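Local coordinates for putative trimethylamine methyltransferase (Rhizobium meliloti, PDB 4YYC) that probably transfers methyl groups, like other trimethylamine methyltransferase (MttB) proteins, and pairs with a two-fold-related copy in the crystal, at the interface of chains A and B. Sequence-based numbering; all coordinates share one arbitrary frame. Chains: chain A/B, Putative trimethylamine methyltransferase.

The interface of chains A and B. Residues chain A 444-446, 451; chain B 279-280, 322.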
loop_
_atom_site.group_PDB
_atom_site.type_symbol
_atom_site.label_atom_id
_atom_site.label_comp_id
_atom_site.label_asym_id
_atom_site.label_seq_id
_atom_site.Cartn_x
_atom_site.Cartn_y
_atom_site.Cartn_z
ATOM N N HIS A 444 10.407 -5.842 29.784
ATOM C CA HIS A 444 10.323 -5.064 28.556
ATOM C C HIS A 444 11.715 -4.847 28.042
ATOM O O HIS A 444 12.691 -4.986 28.794
ATOM C CB HIS A 444 9.618 -3.735 28.810
ATOM C CG HIS A 444 10.367 -2.841 29.744
ATOM N ND1 HIS A 444 11.315 -1.940 29.306
ATOM C CD2 HIS A 444 10.331 -2.726 31.091
ATOM C CE1 HIS A 444 11.839 -1.312 30.342
ATOM N NE2 HIS A 444 11.252 -1.762 31.437
ATOM N N TYR A 445 11.785 -4.483 26.766
ATOM C CA TYR A 445 13.020 -4.426 26.016
ATOM C C TYR A 445 13.622 -3.015 25.834
ATOM O O TYR A 445 14.683 -2.898 25.187
ATOM C CB TYR A 445 12.785 -5.000 24.625
ATOM C CG TYR A 445 12.501 -6.489 24.598
ATOM C CD1 TYR A 445 11.227 -6.978 24.804
ATOM C CD2 TYR A 445 13.513 -7.393 24.279
ATOM C CE1 TYR A 445 10.955 -8.351 24.741
ATOM C CE2 TYR A 445 13.266 -8.760 24.219
ATOM C CZ TYR A 445 11.990 -9.235 24.454
ATOM O OH TYR A 445 11.749 -10.583 24.371
ATOM N N LEU A 446 12.940 -1.972 26.306
ATOM C CA LEU A 446 13.383 -0.573 26.098
ATOM C C LEU A 446 14.809 -0.293 26.582
ATOM O O LEU A 446 15.537 0.461 25.949
ATOM C CB LEU A 446 12.439 0.423 26.790
ATOM C CG LEU A 446 11.014 0.531 26.252
ATOM C CD1 LEU A 446 10.124 1.272 27.248
ATOM C CD2 LEU A 446 11.014 1.192 24.875
ATOM N N THR A 451 18.173 -3.293 21.901
ATOM C CA THR A 451 17.317 -2.169 21.531
ATOM C C THR A 451 18.199 -0.928 21.530
ATOM O O THR A 451 18.016 -0.055 20.703
ATOM C CB THR A 451 16.144 -1.966 22.524
ATOM O OG1 THR A 451 15.456 -3.205 22.733
ATOM C CG2 THR A 451 15.148 -0.888 22.016
ATOM N N GLY B 279 10.632 -3.375 20.182
ATOM C CA GLY B 279 11.506 -2.522 20.986
ATOM C C GLY B 279 11.035 -2.313 22.412
ATOM O O GLY B 279 11.805 -1.897 23.287
ATOM N N ALA B 280 9.760 -2.546 22.677
ATOM C CA ALA B 280 9.223 -2.369 24.025
ATOM C C ALA B 280 8.704 -3.697 24.549
ATOM O O ALA B 280 9.218 -4.197 25.564
ATOM C CB ALA B 280 8.146 -1.304 24.028
ATOM N N ILE B 322 8.004 1.430 17.755
ATOM C CA ILE B 322 8.089 2.594 18.649
ATOM C C ILE B 322 9.014 3.625 18.044
ATOM O O ILE B 322 9.862 3.295 17.229
ATOM C CB ILE B 322 8.579 2.273 20.073
ATOM C CG1 ILE B 322 9.932 1.579 20.052
ATOM C CG2 ILE B 322 7.556 1.428 20.798
ATOM C CD1 ILE B 322 10.478 1.363 21.437
#
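The backbone amide N of A:Tyr445 donates a hydrogen bond to the carbonyl O of B:Ala280 at 2.8 Å, nearly straight at the hydrogen (166°), tying a loop of one MttB-family subunit to a loop of its two-fold mate in the deposited assembly, a pairing that may or may not be the one in solution. The donor sits 24° off the carbonyl plane. The same oxygen lies in the plane of the A:Tyr445 ring, at its edge, 3.5 Å from CD1; with CG anti to the carbonyl carbon (chi1 -68°), the ring is swung beside the backbone N that makes the bond. CB of A:His444 also borders this oxygen, at 3.3 Å. Further along, A:Leu446 is poorly ordered; its CD2 branch lies near the B:Gly279 carbonyl O and 3.9 Å from CB of B:Ala280. CD2 is modelled 3.5 Å from CD1 of B:Ile322, at the end of strand 318-322, closer than usual van der Waals contact, so the tightness is doubtful; the two side chains cross obliquely. A:Thr451 has two roles. Its hydroxyl OG1 supports the loop from within chain A, donating to the carbonyl O of A:Tyr445 at 2.6 Å from above the carbonyl plane. Across the interface, its methyl CG2 rests 3.7 Å from the O of B:Gly279. An alanine here would probably leave that A:Tyr445 carbonyl without its hydroxyl donor, giving the loop more freedom to shift, and open a gap beside B:Gly279.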